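Local structure of PAN2-PAN3 deadenylation complex catalytic subunit pan2 (Neurospora crassa, 4CZW) at residues Thr321-Val326 with Phe392-Ala397; Thr328-Glu333 with Ala383-Val388; Lys339-Ala344 with Phe364-Val369; Asp439-Ile444 with Gly543-Gly548; Arg476-Arg481 with Phe491-Ile496. The protein acts as the catalytic subunit of the PAN2-PAN3 deadenylation complex, a metal-dependent exonuclease that probably shortens mRNA poly(A) tails, releasing 5'-AMP. All blocks are in the same frame, centred on the assembly; numbering follows the deposited sequence.

Contact 1 of 5, residues Thr321-Val326 with Phe392-Ala397; sequences TVYSLV and FQVKAA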
# COMPACT_ATOMS: atom_id res chain seq x y z
N THR A 321 -14.47 -25.10 -2.87
CA THR A 321 -14.27 -23.72 -2.46
C THR A 321 -14.16 -22.83 -3.68
O THR A 321 -13.17 -22.89 -4.41
CB THR A 321 -13.01 -23.56 -1.59
OG1 THR A 321 -13.06 -24.47 -0.49
CG2 THR A 321 -12.91 -22.13 -1.07
N VAL A 322 -15.18 -22.01 -3.91
CA VAL A 322 -15.22 -21.13 -5.07
C VAL A 322 -14.35 -19.89 -4.87
O VAL A 322 -14.50 -19.16 -3.89
CB VAL A 322 -16.67 -20.69 -5.37
CG1 VAL A 322 -16.70 -19.68 -6.51
CG2 VAL A 322 -17.53 -21.90 -5.70
N TYR A 323 -13.42 -19.68 -5.80
CA TYR A 323 -12.54 -18.52 -5.75
C TYR A 323 -12.93 -17.49 -6.81
O TYR A 323 -13.31 -17.85 -7.92
CB TYR A 323 -11.08 -18.94 -5.94
CG TYR A 323 -10.46 -19.58 -4.71
CD1 TYR A 323 -10.72 -20.91 -4.39
CD2 TYR A 323 -9.62 -18.86 -3.88
CE1 TYR A 323 -10.15 -21.49 -3.27
CE2 TYR A 323 -9.05 -19.43 -2.76
CZ TYR A 323 -9.32 -20.75 -2.46
OH TYR A 323 -8.75 -21.33 -1.35
N SER A 324 -12.83 -16.22 -6.46
CA SER A 324 -13.12 -15.14 -7.40
C SER A 324 -11.83 -14.46 -7.84
O SER A 324 -10.93 -14.24 -7.03
CB SER A 324 -14.08 -14.12 -6.79
OG SER A 324 -15.35 -14.71 -6.54
N LEU A 325 -11.75 -14.12 -9.12
CA LEU A 325 -10.58 -13.42 -9.65
C LEU A 325 -10.62 -11.95 -9.27
O LEU A 325 -11.53 -11.22 -9.67
CB LEU A 325 -10.51 -13.57 -11.17
CG LEU A 325 -9.38 -12.81 -11.87
CD1 LEU A 325 -8.03 -13.30 -11.39
CD2 LEU A 325 -9.51 -12.95 -13.38
N VAL A 326 -9.64 -11.52 -8.48
CA VAL A 326 -9.56 -10.13 -8.05
C VAL A 326 -8.94 -9.25 -9.13
O VAL A 326 -9.52 -8.25 -9.54
CB VAL A 326 -8.75 -9.99 -6.75
CG1 VAL A 326 -8.58 -8.52 -6.39
CG2 VAL A 326 -9.43 -10.74 -5.62
N PHE A 392 -6.42 -14.65 -6.77
CA PHE A 392 -7.74 -15.16 -6.43
C PHE A 392 -7.99 -15.05 -4.93
O PHE A 392 -7.05 -15.11 -4.14
CB PHE A 392 -7.89 -16.62 -6.87
CG PHE A 392 -8.10 -16.80 -8.35
CD1 PHE A 392 -9.37 -16.75 -8.89
CD2 PHE A 392 -7.03 -17.04 -9.19
CE1 PHE A 392 -9.57 -16.92 -10.25
CE2 PHE A 392 -7.22 -17.22 -10.55
CZ PHE A 392 -8.50 -17.16 -11.07
N GLN A 393 -9.25 -14.89 -4.56
CA GLN A 393 -9.64 -15.00 -3.16
C GLN A 393 -10.97 -15.74 -3.08
O GLN A 393 -11.71 -15.80 -4.07
CB GLN A 393 -9.75 -13.62 -2.49
CG GLN A 393 -11.08 -12.93 -2.69
CD GLN A 393 -11.35 -11.88 -1.62
OE1 GLN A 393 -10.47 -11.54 -0.83
NE2 GLN A 393 -12.57 -11.36 -1.60
N VAL A 394 -11.27 -16.31 -1.92
CA VAL A 394 -12.51 -17.04 -1.74
C VAL A 394 -13.71 -16.13 -1.96
O VAL A 394 -13.75 -15.00 -1.46
CB VAL A 394 -12.59 -17.70 -0.34
CG1 VAL A 394 -11.61 -18.86 -0.26
CG2 VAL A 394 -12.30 -16.68 0.75
N LYS A 395 -14.69 -16.61 -2.73
CA LYS A 395 -15.84 -15.81 -3.12
C LYS A 395 -16.68 -15.39 -1.91
O LYS A 395 -17.36 -14.36 -1.94
CB LYS A 395 -16.71 -16.58 -4.12
CG LYS A 395 -17.84 -15.76 -4.72
CD LYS A 395 -18.62 -16.57 -5.75
CE LYS A 395 -19.73 -15.74 -6.37
NZ LYS A 395 -20.46 -16.50 -7.42
N ALA A 396 -16.61 -16.18 -0.84
CA ALA A 396 -17.34 -15.88 0.38
C ALA A 396 -16.80 -14.62 1.06
O ALA A 396 -17.48 -14.01 1.88
CB ALA A 396 -17.28 -17.06 1.33
N ALA A 397 -15.58 -14.23 0.70
CA ALA A 397 -14.94 -13.07 1.29
C ALA A 397 -15.21 -11.80 0.49
O ALA A 397 -14.81 -10.71 0.89
CB ALA A 397 -13.44 -13.30 1.42
O HOH W 1 -15.72 -19.49 -1.11
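Residues 321-326 and 392-394 are antiparallel strands whose short axes approach to 4.3 Å with their N-to-C directions 139° apart, a markedly twisted pairing. Ser324 and Gln393 form the hydrogen-bonded pair: Ser324 N donates nearly along the C=O axis of Gln393 O at 2.7 Å, and Gln393 N returns a bond to Ser324 O. A further bond, Lys395 N to Val322 O at 2.8 Å, is made where residues 395-397 already turn into a 3-10 segment. Water 1 also donates to Val322 O, and its link to Ala396 N is weak.

Leu325 and Phe392 share one face of the sheet. With CG anti to the backbone N (chi1 176°), Leu325 sends CD1 over a face of the Phe392 ring, 4.1 Å from the centroid, a CH-pi contact. Val394 lies alongside Tyr323 and sets CG1 3.5 Å above that ring plane, offset toward the rim, while the same methyl also touches Thr321 CG2. The Tyr323 hydroxyl hydrogen-bonds to Pro264 O. The extended Lys395 chain places CD 3.7 Å from Val322 CG1 and carries NZ to a salt bridge with Glu291. Asn398 bonds both Ser324 OG and Gln393 NE2.

The pair belongs to the large mixed sheet of the USP-like domain, a scaffold predicted to lack protease activity. Strand 291-297 hydrogen-bonds to Thr321 and Tyr323, Leu267 and Leu269 of strand 266-270 pack on Phe392, and helix 61-71 meets Val394 through Leu62.

Contact 2 of 5, residues Thr328-Glu333 with Ala383-Val388; sequences TVVNVE and AWKMPV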
# COMPACT_ATOMS: atom_id res chain seq x y z
N THR A 328 -5.05 -8.83 -11.95
CA THR A 328 -3.88 -9.40 -12.60
C THR A 328 -2.77 -8.37 -12.78
O THR A 328 -3.00 -7.28 -13.31
CB THR A 328 -4.23 -9.99 -13.98
OG1 THR A 328 -5.24 -10.99 -13.83
CG2 THR A 328 -3.00 -10.60 -14.63
N VAL A 329 -1.56 -8.71 -12.33
CA VAL A 329 -0.39 -7.90 -12.63
C VAL A 329 0.09 -8.24 -14.03
O VAL A 329 0.49 -9.38 -14.30
CB VAL A 329 0.75 -8.13 -11.61
CG1 VAL A 329 2.01 -7.42 -12.06
CG2 VAL A 329 0.33 -7.66 -10.23
N VAL A 330 0.05 -7.26 -14.93
CA VAL A 330 0.31 -7.51 -16.34
C VAL A 330 1.60 -6.85 -16.83
O VAL A 330 1.84 -5.67 -16.58
CB VAL A 330 -0.87 -7.01 -17.20
CG1 VAL A 330 -0.61 -7.28 -18.67
CG2 VAL A 330 -2.17 -7.66 -16.76
N ASN A 331 2.41 -7.62 -17.54
CA ASN A 331 3.62 -7.09 -18.16
C ASN A 331 3.33 -6.53 -19.54
O ASN A 331 2.73 -7.21 -20.38
CB ASN A 331 4.70 -8.17 -18.25
CG ASN A 331 6.02 -7.64 -18.77
OD1 ASN A 331 6.85 -7.15 -18.00
ND2 ASN A 331 6.23 -7.74 -20.08
N VAL A 332 3.75 -5.29 -19.78
CA VAL A 332 3.52 -4.64 -21.06
C VAL A 332 4.84 -4.31 -21.76
O VAL A 332 5.64 -3.53 -21.25
CB VAL A 332 2.70 -3.34 -20.89
CG1 VAL A 332 2.56 -2.63 -22.23
CG2 VAL A 332 1.33 -3.65 -20.30
N GLU A 333 5.05 -4.91 -22.93
CA GLU A 333 6.28 -4.69 -23.68
C GLU A 333 6.13 -3.58 -24.72
O GLU A 333 5.05 -3.40 -25.29
CB GLU A 333 6.71 -5.99 -24.38
CG GLU A 333 7.02 -7.14 -23.43
CD GLU A 333 7.46 -8.39 -24.17
OE1 GLU A 333 7.60 -8.33 -25.41
OE2 GLU A 333 7.66 -9.43 -23.51
N ALA A 383 2.19 -10.65 -28.19
CA ALA A 383 3.19 -9.71 -28.69
C ALA A 383 3.68 -8.75 -27.61
O ALA A 383 4.86 -8.38 -27.60
CB ALA A 383 2.63 -8.93 -29.86
N TRP A 384 2.80 -8.35 -26.70
CA TRP A 384 3.15 -7.34 -25.72
C TRP A 384 2.42 -7.44 -24.38
O TRP A 384 2.91 -6.92 -23.37
CB TRP A 384 2.92 -5.94 -26.31
CG TRP A 384 1.50 -5.68 -26.73
CD1 TRP A 384 0.93 -5.95 -27.94
CD2 TRP A 384 0.47 -5.08 -25.93
NE1 TRP A 384 -0.39 -5.56 -27.94
CE2 TRP A 384 -0.69 -5.02 -26.72
CE3 TRP A 384 0.42 -4.58 -24.62
CZ2 TRP A 384 -1.89 -4.49 -26.24
CZ3 TRP A 384 -0.76 -4.06 -24.15
CH2 TRP A 384 -1.91 -4.02 -24.96
N LYS A 385 1.27 -8.10 -24.35
CA LYS A 385 0.48 -8.16 -23.11
C LYS A 385 0.40 -9.56 -22.51
O LYS A 385 -0.33 -10.41 -23.01
CB LYS A 385 -0.93 -7.62 -23.36
CG LYS A 385 -1.71 -7.38 -22.08
CD LYS A 385 -3.16 -7.03 -22.35
CE LYS A 385 -3.93 -6.87 -21.05
NZ LYS A 385 -5.39 -6.73 -21.30
N MSE A 386 1.15 -9.78 -21.43
CA MSE A 386 1.17 -11.07 -20.76
C MSE A 386 1.05 -10.94 -19.24
O MSE A 386 1.67 -10.06 -18.64
CB MSE A 386 2.46 -11.82 -21.12
CG MSE A 386 2.42 -12.50 -22.48
SE MSE A 386 1.25 -14.06 -22.48
CE MSE A 386 0.07 -13.57 -23.95
N PRO A 387 0.25 -11.82 -18.62
CA PRO A 387 0.04 -11.80 -17.17
C PRO A 387 1.24 -12.33 -16.40
O PRO A 387 1.90 -13.27 -16.85
CB PRO A 387 -1.17 -12.72 -16.99
CG PRO A 387 -1.07 -13.68 -18.12
CD PRO A 387 -0.51 -12.89 -19.28
N VAL A 388 1.53 -11.73 -15.25
CA VAL A 388 2.66 -12.15 -14.43
C VAL A 388 2.18 -12.74 -13.10
O VAL A 388 2.56 -13.85 -12.74
CB VAL A 388 3.61 -10.97 -14.14
CG1 VAL A 388 4.76 -11.42 -13.27
CG2 VAL A 388 4.12 -10.39 -15.45
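Val330 CG1 stands anti to its backbone N (chi1 -179°), which puts this methyl across the Lys385 chain, 3.6 Å from Lys385 CG. Lys385 itself is extended throughout, so NZ travels beyond the strand pair to Ser4 OG, Thr379 O and Tyr13 OH. Trp384 takes the crowded rotamer, CG between backbone N and carbonyl carbon (chi1 60°), and its indole consequently lies alongside Val332, with CE3 3.8 Å from Val332 CG1. One face of the indole carries Lys385 CB; NE1 bonds to Arg6 O.

The backbone is an antiparallel ladder of the USP-like domain's mixed sheet, joining strands 321-334 and 385-394. At the Asn331-Met386 pair, Asn331 N donates to Met386 O at 2.8 Å and Met386 N to Asn331 O at 3.2 Å. Val388 N meets Val329 O nearly along the carbonyl axis. Pro387 faces Val330 at a non-hydrogen-bonded position, so its missing N-H costs the ladder nothing. At the far end Glu333 N reaches a lone pair of Trp384 O at 3.0 Å.

On the Asn331 face, Val388 CG2 lies 3.6 Å from Asn331 CB. Thr328 CG2 and Pro387 CB, side by side on the other face, are 3.7 Å apart. The selenium-bearing end of Met386, a selenomethionine, leads away from residues 328-333 to Arg279 and Trp282 of helix 276-282.

Contact 3 of 5, residues Lys339-Ala344 with Phe364-Val369; sequences KSHLVA and FNDFSV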
# COMPACT_ATOMS: atom_id res chain seq x y z
N LYS A 339 11.70 -2.56 -24.01
CA LYS A 339 11.64 -2.48 -22.56
C LYS A 339 10.44 -3.23 -22.02
O LYS A 339 9.91 -4.13 -22.69
CB LYS A 339 11.58 -1.02 -22.09
CG LYS A 339 10.44 -0.19 -22.70
CD LYS A 339 10.31 1.17 -22.02
CE LYS A 339 9.90 2.26 -23.01
NZ LYS A 339 10.20 3.62 -22.46
N SER A 340 10.00 -2.86 -20.82
CA SER A 340 8.80 -3.43 -20.20
C SER A 340 8.43 -2.65 -18.94
O SER A 340 9.30 -2.14 -18.24
CB SER A 340 9.01 -4.92 -19.87
OG SER A 340 10.04 -5.11 -18.93
N HIS A 341 7.14 -2.54 -18.66
CA HIS A 341 6.68 -2.02 -17.37
C HIS A 341 5.36 -2.70 -17.01
O HIS A 341 4.76 -3.38 -17.85
CB HIS A 341 6.52 -0.49 -17.40
CG HIS A 341 5.16 -0.03 -17.83
ND1 HIS A 341 4.73 -0.11 -19.14
CD2 HIS A 341 4.14 0.52 -17.14
CE1 HIS A 341 3.50 0.36 -19.23
NE2 HIS A 341 3.12 0.75 -18.02
N LEU A 342 4.91 -2.52 -15.77
CA LEU A 342 3.75 -3.26 -15.29
C LEU A 342 2.51 -2.40 -15.11
O LEU A 342 2.59 -1.25 -14.69
CB LEU A 342 4.10 -3.96 -13.98
CG LEU A 342 5.41 -4.73 -13.99
CD1 LEU A 342 5.73 -5.27 -12.60
CD2 LEU A 342 5.36 -5.86 -15.00
N VAL A 343 1.36 -2.99 -15.42
CA VAL A 343 0.07 -2.36 -15.14
C VAL A 343 -0.79 -3.35 -14.35
O VAL A 343 -0.40 -4.50 -14.16
CB VAL A 343 -0.67 -1.94 -16.42
CG1 VAL A 343 0.18 -0.98 -17.24
CG2 VAL A 343 -1.04 -3.17 -17.25
N ALA A 344 -1.95 -2.89 -13.89
CA ALA A 344 -2.84 -3.75 -13.12
C ALA A 344 -4.27 -3.67 -13.64
O ALA A 344 -4.86 -2.59 -13.71
CB ALA A 344 -2.78 -3.39 -11.65
N PHE A 364 -5.17 -0.06 -14.16
CA PHE A 364 -4.32 0.79 -13.33
C PHE A 364 -2.91 0.89 -13.91
O PHE A 364 -1.99 0.22 -13.45
CB PHE A 364 -4.26 0.26 -11.90
CG PHE A 364 -5.55 0.41 -11.14
CD1 PHE A 364 -5.81 1.58 -10.44
CD2 PHE A 364 -6.49 -0.60 -11.13
CE1 PHE A 364 -6.99 1.73 -9.74
CE2 PHE A 364 -7.67 -0.46 -10.43
CZ PHE A 364 -7.93 0.71 -9.73
N ASN A 365 -2.76 1.74 -14.93
CA ASN A 365 -1.45 2.02 -15.50
C ASN A 365 -0.79 3.17 -14.75
O ASN A 365 -0.83 4.32 -15.19
CB ASN A 365 -1.57 2.35 -16.99
CG ASN A 365 -0.22 2.55 -17.66
OD1 ASN A 365 0.83 2.27 -17.07
ND2 ASN A 365 -0.24 3.02 -18.90
N ASP A 366 -0.20 2.84 -13.60
CA ASP A 366 0.36 3.84 -12.69
C ASP A 366 -0.71 4.86 -12.29
O ASP A 366 -1.74 4.49 -11.74
CB ASP A 366 1.58 4.53 -13.31
CG ASP A 366 2.79 3.62 -13.37
OD1 ASP A 366 3.07 2.92 -12.37
OD2 ASP A 366 3.47 3.60 -14.42
N PHE A 367 -0.46 6.13 -12.57
CA PHE A 367 -1.41 7.17 -12.20
C PHE A 367 -2.46 7.38 -13.29
O PHE A 367 -3.31 8.27 -13.19
CB PHE A 367 -0.70 8.49 -11.88
CG PHE A 367 0.21 8.98 -12.98
CD1 PHE A 367 -0.27 9.81 -13.98
CD2 PHE A 367 1.55 8.62 -12.99
CE1 PHE A 367 0.57 10.26 -14.98
CE2 PHE A 367 2.39 9.08 -13.99
CZ PHE A 367 1.90 9.90 -14.98
N SER A 368 -2.40 6.56 -14.34
CA SER A 368 -3.41 6.59 -15.38
C SER A 368 -4.44 5.48 -15.15
O SER A 368 -4.15 4.30 -15.35
CB SER A 368 -2.77 6.44 -16.76
OG SER A 368 -3.76 6.45 -17.79
N VAL A 369 -5.63 5.87 -14.71
CA VAL A 369 -6.68 4.91 -14.38
C VAL A 369 -7.85 5.00 -15.34
O VAL A 369 -8.32 6.10 -15.65
CB VAL A 369 -7.18 5.12 -12.94
CG1 VAL A 369 -8.24 4.08 -12.58
CG2 VAL A 369 -6.02 5.07 -11.96
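His341 NE2 donates to Asn365 OD1 at 2.9 Å, and the oxygen sits at the ring edge, close to the imidazole plane. The amide is not met in its own plane: the donor is raised 35° out of it, and ring and amide planes stand 37° apart. Beside this bond, Val343 CG1 packs on the same amide, 3.3 Å from Asn365 OD1. Ala344 and Phe364 form a hydrogen-bonded antiparallel pair, with Ala344 N to Phe364 O at 3.1 Å and Phe364 N to Ala344 O at 2.6 Å.

In the second shell, Asn365 ND2 donates to the carbonyls of Arg14 and Glu12, which orients OD1 toward the histidine. Asp366 OD2 lies 4.6 Å from His341 NE2, near enough that it might favour a protonated ring, although Asn43 and Asn51 already bind this carboxylate. An alanine in place of His341 would remove the NE2 donor and would probably loosen the side-chain link between strand 339-347 and the turn at Asn365.

A type II' turn over Asn365-Ser368 links strand 361-365 to strand 368-371 in the USP-like domain. Strand 321-334 pairs with the 339-344 segment, helix 51-58 packs on Ala344 and Phe364, and helix 130-149 touches Leu342.

Contact 4 of 5, residues Asp439-Ile444 with Gly543-Gly548; sequences DTVIAI and GCKFLG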
# COMPACT_ATOMS: atom_id res chain seq x y z
N ASP A 439 -13.88 16.57 16.63
CA ASP A 439 -14.03 18.00 16.92
C ASP A 439 -12.68 18.67 17.16
O ASP A 439 -12.57 19.89 17.12
CB ASP A 439 -14.93 18.20 18.14
CG ASP A 439 -16.32 17.65 17.93
OD1 ASP A 439 -16.81 17.67 16.78
OD2 ASP A 439 -16.94 17.18 18.91
N THR A 440 -11.65 17.86 17.41
CA THR A 440 -10.32 18.37 17.72
C THR A 440 -9.64 18.99 16.50
O THR A 440 -9.53 18.36 15.45
CB THR A 440 -9.42 17.26 18.29
OG1 THR A 440 -10.00 16.74 19.49
CG2 THR A 440 -8.03 17.80 18.60
N VAL A 441 -9.18 20.23 16.66
CA VAL A 441 -8.42 20.91 15.62
C VAL A 441 -6.95 20.97 16.01
O VAL A 441 -6.61 21.37 17.12
CB VAL A 441 -8.95 22.34 15.37
CG1 VAL A 441 -8.09 23.05 14.33
CG2 VAL A 441 -10.40 22.30 14.93
N ILE A 442 -6.07 20.57 15.09
CA ILE A 442 -4.64 20.60 15.35
C ILE A 442 -3.89 21.37 14.26
O ILE A 442 -4.19 21.25 13.08
CB ILE A 442 -4.05 19.18 15.46
CG1 ILE A 442 -4.40 18.35 14.22
CG2 ILE A 442 -4.58 18.48 16.71
CD1 ILE A 442 -3.86 16.94 14.26
N ALA A 443 -2.92 22.18 14.68
CA ALA A 443 -2.08 22.93 13.75
C ALA A 443 -0.79 22.18 13.48
O ALA A 443 -0.11 21.75 14.41
CB ALA A 443 -1.79 24.32 14.30
N ILE A 444 -0.44 22.03 12.20
CA ILE A 444 0.71 21.22 11.82
C ILE A 444 1.58 21.89 10.75
O ILE A 444 1.07 22.53 9.83
CB ILE A 444 0.26 19.83 11.32
CG1 ILE A 444 1.46 18.95 10.96
CG2 ILE A 444 -0.70 19.96 10.14
CD1 ILE A 444 1.09 17.56 10.49
N GLY A 543 -10.18 11.44 13.23
CA GLY A 543 -11.11 12.41 12.68
C GLY A 543 -10.70 13.85 12.92
O GLY A 543 -11.49 14.77 12.73
N CYS A 544 -9.45 14.04 13.33
CA CYS A 544 -8.94 15.38 13.63
C CYS A 544 -8.90 16.28 12.40
O CYS A 544 -8.78 15.80 11.27
CB CYS A 544 -7.54 15.29 14.25
SG CYS A 544 -7.47 14.42 15.82
N LYS A 545 -9.00 17.58 12.64
CA LYS A 545 -8.92 18.57 11.57
C LYS A 545 -7.53 19.20 11.54
O LYS A 545 -7.11 19.85 12.49
CB LYS A 545 -9.99 19.65 11.76
CG LYS A 545 -11.40 19.10 11.81
CD LYS A 545 -12.39 20.15 12.27
CE LYS A 545 -13.78 19.56 12.44
NZ LYS A 545 -14.75 20.54 13.01
N PHE A 546 -6.82 18.99 10.43
CA PHE A 546 -5.45 19.48 10.30
C PHE A 546 -5.42 20.92 9.79
O PHE A 546 -5.89 21.20 8.69
CB PHE A 546 -4.64 18.57 9.38
CG PHE A 546 -4.26 17.26 10.00
CD1 PHE A 546 -5.21 16.26 10.18
CD2 PHE A 546 -2.96 17.02 10.41
CE1 PHE A 546 -4.86 15.05 10.76
CE2 PHE A 546 -2.61 15.81 10.99
CZ PHE A 546 -3.56 14.83 11.16
N LEU A 547 -4.87 21.82 10.60
CA LEU A 547 -4.79 23.23 10.25
C LEU A 547 -3.36 23.61 9.89
O LEU A 547 -2.42 23.25 10.60
CB LEU A 547 -5.30 24.09 11.41
CG LEU A 547 -5.67 25.56 11.15
CD1 LEU A 547 -6.73 26.01 12.15
CD2 LEU A 547 -4.45 26.46 11.22
N GLY A 548 -3.20 24.34 8.79
CA GLY A 548 -1.88 24.76 8.35
C GLY A 548 -1.92 25.65 7.12
O GLY A 548 -2.99 26.06 6.67
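Backbone hydrogen bonds define a parallel pairing, with axes of 441-444 and 545-548 inclined at 38°. Thr440 O and Ile442 O accept from Lys545 N and Leu547 N, at 3.0 and 2.6 Å. In the reverse sense Ile442 N donates to Lys545 O and Ile444 N to Leu547 O, the latter at 2.8 Å. All four lie nearly along the C=O axes.

Apolar contacts gather about Phe546. Ile442 CG1 takes the crowded position (chi1 54°), which sets CD1 3.6 Å above the ring plane in a CH-pi contact. Ile444 CG2 instead meets the ring at its edge, 3.7 Å from Phe546 CD2. On the other side of the sheet, Val441 CG1 touches Leu547 CD1 at 3.9 Å.

Two glycines fit where a side chain would not. Gly543, with positive phi, closes helix 529-541 in a Schellman motif. At Gly548 a CB would collide with Ile444 O.

This is part of the core sheet of the exonuclease domain, whose family belongs to the RNase H-like clan. Leu536, Leu539 and Val540 of helix 529-541 cover the Phe546 side, helix 604-623 packs on Leu547, strand 471-481 runs beside residues 442-444, and Phe546 and Gly548 bond to strand 567-569.

Contact 5 of 5, residues Arg476-Arg481 with Phe491-Ile496; sequences RASVVR and FIDDYI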
# COMPACT_ATOMS: atom_id res chain seq x y z
N ARG A 476 11.52 17.17 10.28
CA ARG A 476 10.89 17.62 11.51
C ARG A 476 9.39 17.78 11.31
O ARG A 476 8.94 18.33 10.30
CB ARG A 476 11.50 18.94 11.98
CG ARG A 476 10.89 19.48 13.26
CD ARG A 476 11.42 20.87 13.58
NE ARG A 476 10.79 21.42 14.78
CZ ARG A 476 11.00 22.66 15.22
NH1 ARG A 476 11.80 23.48 14.56
NH2 ARG A 476 10.39 23.08 16.32
N ALA A 477 8.61 17.30 12.27
CA ALA A 477 7.15 17.41 12.20
C ALA A 477 6.59 17.98 13.50
O ALA A 477 6.72 17.37 14.56
CB ALA A 477 6.53 16.05 11.90
N SER A 478 5.98 19.15 13.40
CA SER A 478 5.42 19.82 14.58
C SER A 478 3.90 19.89 14.52
O SER A 478 3.34 20.43 13.57
CB SER A 478 6.00 21.23 14.72
OG SER A 478 7.42 21.19 14.80
N VAL A 479 3.25 19.33 15.53
CA VAL A 479 1.80 19.42 15.64
C VAL A 479 1.42 20.16 16.91
O VAL A 479 1.95 19.89 17.99
CB VAL A 479 1.13 18.03 15.62
CG1 VAL A 479 -0.36 18.17 15.36
CG2 VAL A 479 1.77 17.15 14.56
N VAL A 480 0.49 21.11 16.78
CA VAL A 480 0.18 22.05 17.85
C VAL A 480 -1.31 22.04 18.22
O VAL A 480 -2.17 21.96 17.34
CB VAL A 480 0.63 23.48 17.45
CG1 VAL A 480 -0.05 24.53 18.30
CG2 VAL A 480 2.14 23.60 17.53
N ARG A 481 -1.60 22.11 19.51
CA ARG A 481 -2.97 22.24 20.00
C ARG A 481 -3.67 23.44 19.38
O ARG A 481 -3.16 24.56 19.43
CB ARG A 481 -2.99 22.36 21.53
CG ARG A 481 -2.49 21.13 22.27
CD ARG A 481 -2.44 21.38 23.76
NE ARG A 481 -2.09 20.18 24.51
CZ ARG A 481 -0.84 19.80 24.77
NH1 ARG A 481 0.18 20.53 24.34
NH2 ARG A 481 -0.61 18.69 25.46
N PHE A 491 2.29 19.44 21.05
CA PHE A 491 2.27 18.14 21.72
C PHE A 491 3.05 17.12 20.89
O PHE A 491 3.30 16.00 21.34
CB PHE A 491 0.84 17.66 21.97
CG PHE A 491 0.03 17.47 20.72
CD1 PHE A 491 -0.66 18.53 20.15
CD2 PHE A 491 -0.07 16.22 20.13
CE1 PHE A 491 -1.41 18.34 19.00
CE2 PHE A 491 -0.82 16.03 18.99
CZ PHE A 491 -1.49 17.09 18.42
N ILE A 492 3.43 17.52 19.69
CA ILE A 492 4.32 16.73 18.85
C ILE A 492 5.38 17.62 18.21
O ILE A 492 5.06 18.59 17.54
CB ILE A 492 3.55 15.99 17.72
CG1 ILE A 492 2.60 14.94 18.31
CG2 ILE A 492 4.53 15.32 16.77
CD1 ILE A 492 1.82 14.19 17.26
N ASP A 493 6.64 17.28 18.44
CA ASP A 493 7.75 17.97 17.79
C ASP A 493 8.87 16.98 17.52
O ASP A 493 9.94 17.05 18.11
CB ASP A 493 8.25 19.13 18.65
CG ASP A 493 9.24 20.02 17.92
OD1 ASP A 493 9.16 20.10 16.67
OD2 ASP A 493 10.10 20.63 18.58
N ASP A 494 8.60 16.05 16.61
CA ASP A 494 9.53 14.96 16.32
C ASP A 494 10.53 15.31 15.23
O ASP A 494 10.17 15.83 14.18
CB ASP A 494 8.76 13.70 15.92
CG ASP A 494 7.86 13.19 17.02
OD1 ASP A 494 8.14 13.47 18.20
OD2 ASP A 494 6.86 12.51 16.70
N TYR A 495 11.80 15.03 15.50
CA TYR A 495 12.84 15.08 14.48
C TYR A 495 13.06 13.67 13.96
O TYR A 495 12.96 12.70 14.72
CB TYR A 495 14.13 15.67 15.04
CG TYR A 495 14.10 17.17 15.24
CD1 TYR A 495 13.26 17.75 16.19
CD2 TYR A 495 14.90 18.01 14.48
CE1 TYR A 495 13.23 19.12 16.37
CE2 TYR A 495 14.88 19.38 14.66
CZ TYR A 495 14.04 19.93 15.61
OH TYR A 495 14.01 21.29 15.79
N ILE A 496 13.34 13.54 12.67
CA ILE A 496 13.38 12.23 12.03
C ILE A 496 14.79 11.69 11.85
O ILE A 496 15.63 12.32 11.20
CB ILE A 496 12.69 12.26 10.66
CG1 ILE A 496 11.31 12.90 10.77
CG2 ILE A 496 12.60 10.86 10.07
CD1 ILE A 496 10.41 12.23 11.78
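Arg476 and Phe491, followed by Val479, bury the most surface across this antiparallel hairpin. Arg476 is fully extended and grips Asp493 side-on: NE reaches the syn lone pair of OD1 at 2.8 Å, and NH2 meets it from above the carboxylate plane at 3.2 Å. Ser478 OG, also bonded to Ser604, lies 2.8 Å from Asp493 OD1, and Thr425 bonds Asp493 OD2. Tyr495 lies alongside, its ring 16° from the guanidinium plane, with Arg476 CG 4.0 Å from the ring centroid. Tyr495 OH covers one guanidinium face; Asp603 is salt-bridged to Arg476 NH1.

Phe491 holds CG in the crowded position (chi1 61°), so Val479 CG1 lies 3.4 Å from Phe491 CZ. Val479 O accepts from Phe491 N at 3.1 Å and Ile492 N at 3.3 Å, a classic beta bulge. Phe491 CB rests over a face of the Arg481 guanidinium, whose NE is salt-bridged to Glu434.

An alanine in place of Arg476 would remove the bonds to Asp493 and would probably leave its buried charge unbalanced, the Ser478 and Thr425 hydroxyls being neutral. The Arg476 side chain is about 4 Å from that of Glu447, a probable catalytic metal ligand, so its charge may influence the nuclease site.

How the contacts relate
Contacts 1 and 2 lie along the same two strands, 321-334 and 385-394, with centres about 22 Å apart. Contact 3, nested within contact 2, adds the next strand, its centre about 10 Å away; Val330 N lies 2.9 Å from Val343 O, probably hydrogen-bonded. These three belong to the USP-like domain, away from both zinc sites. Contacts 4 and 5 share the exonuclease sheet at about 13 Å between centres, where Ala443 O and Val480 N probably bond. They border the predicted metal site: the Ile444 side chain is about 6 Å from those of Asp445 and Asp554, and the Ser478 side chain about 6 Å from that of Asp445. The two groups' centres stand at least about 35 Å apart.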